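Local coordinates for protein SorB (Sorangium cellulosum, PDB 6B2V) that carries a pyran synthase domain, the piece described here, in module nine of the trans-acyltransferase polyketide assembly line that makes the antibiotic sorangicin, at residues A[65-70]-A[101-106]. Sequence-based numbering, arbitrary orientation.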
loop_
_atom_site.group_PDB
_atom_site.type_symbol
_atom_site.label_atom_id
_atom_site.label_comp_id
_atom_site.label_asym_id
_atom_site.label_seq_id
_atom_site.Cartn_x
_atom_site.Cartn_y
_atom_site.Cartn_z
ATOM N N VAL A 65 0.242 2.509 -3.289
ATOM C CA VAL A 65 -0.604 2.381 -2.158
ATOM C C VAL A 65 -1.816 3.296 -2.206
ATOM O O VAL A 65 -2.791 3.030 -1.615
ATOM C CB VAL A 65 0.235 2.448 -0.854
ATOM C CG1 VAL A 65 0.554 3.853 -0.418
ATOM C CG2 VAL A 65 -0.189 1.484 0.205
ATOM N N ALA A 66 -1.676 4.440 -2.855
ATOM C CA ALA A 66 -2.770 5.393 -2.997
ATOM C C ALA A 66 -3.894 4.863 -3.866
ATOM O O ALA A 66 -4.982 5.254 -3.709
ATOM C CB ALA A 66 -2.305 6.752 -3.458
ATOM N N TYR A 67 -3.578 3.980 -4.806
ATOM C CA TYR A 67 -4.615 3.389 -5.628
ATOM C C TYR A 67 -5.536 2.523 -4.804
ATOM O O TYR A 67 -6.684 2.402 -5.094
ATOM C CB TYR A 67 -4.013 2.577 -6.777
ATOM C CG TYR A 67 -3.227 3.373 -7.825
ATOM C CD1 TYR A 67 -3.874 4.091 -8.786
ATOM C CD2 TYR A 67 -1.882 3.298 -7.888
ATOM C CE1 TYR A 67 -3.176 4.791 -9.725
ATOM C CE2 TYR A 67 -1.173 3.993 -8.814
ATOM C CZ TYR A 67 -1.812 4.731 -9.741
ATOM O OH TYR A 67 -1.066 5.368 -10.669
ATOM N N LEU A 68 -4.966 1.833 -3.833
ATOM C CA LEU A 68 -5.725 0.977 -2.972
ATOM C C LEU A 68 -6.679 1.808 -2.158
ATOM O O LEU A 68 -7.778 1.465 -1.993
ATOM C CB LEU A 68 -4.827 0.170 -2.033
ATOM C CG LEU A 68 -3.831 -0.778 -2.697
ATOM C CD1 LEU A 68 -2.940 -1.457 -1.703
ATOM C CD2 LEU A 68 -4.516 -1.809 -3.563
ATOM N N GLU A 69 -6.168 2.897 -1.636
ATOM C CA GLU A 69 -7.012 3.808 -0.865
ATOM C C GLU A 69 -8.119 4.431 -1.739
ATOM O O GLU A 69 -9.201 4.589 -1.317
ATOM C CB GLU A 69 -6.156 4.886 -0.163
ATOM C CG GLU A 69 -6.917 6.015 0.546
ATOM C CD GLU A 69 -7.644 5.601 1.807
ATOM O OE1 GLU A 69 -7.444 4.539 2.297
ATOM O OE2 GLU A 69 -8.416 6.407 2.269
ATOM N N MET A 70 -7.795 4.777 -2.964
ATOM C CA MET A 70 -8.771 5.344 -3.862
ATOM C C MET A 70 -9.894 4.355 -4.167
ATOM O O MET A 70 -11.031 4.710 -4.124
ATOM C CB MET A 70 -8.103 5.818 -5.160
ATOM C CG MET A 70 -9.069 6.506 -6.102
ATOM S SD MET A 70 -8.180 6.962 -7.619
ATOM C CE MET A 70 -9.442 7.912 -8.468
ATOM N N CYS A 101 -4.294 16.156 -14.177
ATOM C CA CYS A 101 -4.819 14.959 -14.813
ATOM C C CYS A 101 -5.960 14.360 -14.027
ATOM O O CYS A 101 -5.964 14.368 -12.831
ATOM C CB CYS A 101 -3.707 13.921 -14.915
ATOM S SG CYS A 101 -3.926 12.557 -16.083
ATOM N N GLU A 102 -6.900 13.780 -14.732
ATOM C CA GLU A 102 -7.988 13.120 -14.089
ATOM C C GLU A 102 -7.690 11.643 -13.939
ATOM O O GLU A 102 -7.106 11.074 -14.767
ATOM C CB GLU A 102 -9.254 13.279 -14.918
ATOM C CG GLU A 102 -10.481 12.571 -14.376
ATOM C CD GLU A 102 -11.636 12.386 -15.381
ATOM O OE1 GLU A 102 -11.585 11.569 -16.275
ATOM O OE2 GLU A 102 -12.619 13.012 -15.228
ATOM N N LEU A 103 -8.090 11.075 -12.825
ATOM C CA LEU A 103 -7.985 9.652 -12.582
ATOM C C LEU A 103 -9.388 9.148 -12.330
ATOM O O LEU A 103 -10.100 9.759 -11.598
ATOM C CB LEU A 103 -7.100 9.376 -11.379
ATOM C CG LEU A 103 -6.437 8.041 -11.265
ATOM C CD1 LEU A 103 -5.632 7.687 -12.465
ATOM C CD2 LEU A 103 -5.541 8.053 -10.058
ATOM N N ARG A 104 -9.726 8.038 -12.945
ATOM C CA ARG A 104 -11.038 7.447 -12.814
ATOM C C ARG A 104 -10.957 6.039 -12.314
ATOM O O ARG A 104 -10.059 5.374 -12.644
ATOM C CB ARG A 104 -11.752 7.469 -14.163
ATOM C CG ARG A 104 -13.169 6.972 -14.122
ATOM C CD ARG A 104 -13.809 6.898 -15.492
ATOM N NE ARG A 104 -13.736 8.145 -16.234
ATOM C CZ ARG A 104 -13.949 8.210 -17.542
ATOM N NH1 ARG A 104 -14.197 7.118 -18.214
ATOM N NH2 ARG A 104 -13.884 9.343 -18.187
ATOM N N VAL A 105 -11.881 5.656 -11.450
ATOM C CA VAL A 105 -11.932 4.315 -10.962
ATOM C C VAL A 105 -13.314 3.781 -11.241
ATOM O O VAL A 105 -14.258 4.381 -10.878
ATOM C CB VAL A 105 -11.558 4.222 -9.465
ATOM C CG1 VAL A 105 -12.429 5.087 -8.620
ATOM C CG2 VAL A 105 -11.619 2.808 -8.978
ATOM N N VAL A 106 -13.381 2.639 -11.881
ATOM C CA VAL A 106 -14.625 1.994 -12.234
ATOM C C VAL A 106 -14.813 0.716 -11.423
ATOM O O VAL A 106 -13.946 -0.079 -11.341
ATOM C CB VAL A 106 -14.623 1.644 -13.734
ATOM C CG1 VAL A 106 -15.901 0.942 -14.154
ATOM C CG2 VAL A 106 -14.464 2.880 -14.544
#
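M70 reaches from helix 64-77 to strand 101-110 and ends between L103 and V105. SD of M70 lies 3.8 Å from CD2 of L103. CE of M70 goes further in, over the backbone of the strand, 3.7 Å from O of L103. CE of M70 is 4.1 Å from CG1 of V105. An all-extended chain gives this reach: CG is anti to the backbone N (chi1 -176°) and the torsions beyond CG are also anti. The M70 and L103 side chains meet at a slant. Y67, one turn earlier, adds its ring. CE1 of Y67 is 4.0 Å from CD2 of L103; the M70 sulfur meets this methyl from a direction about a right angle away. The Y67 and L103 side chains cross at about a right angle. This apolar, buried contact belongs to the N-terminal half of the double hotdog fold of polyketide synthase dehydratase-type domains, in which a long helix packs against a curved antiparallel sheet. The axes of segments 65-70 and 101-106 approach to 10.4 Å, with their N-to-C directions 56° apart. L103 and V105 point toward the helix, while R104 between them points away. V118 of strand 113-120 touches Y67, L103 and V105. F62 and L94 each pack on both Y67 and L103. Backbone hydrogen bonds pair L103 with A46 and V105 with F44, joining the strand to strand 41-48.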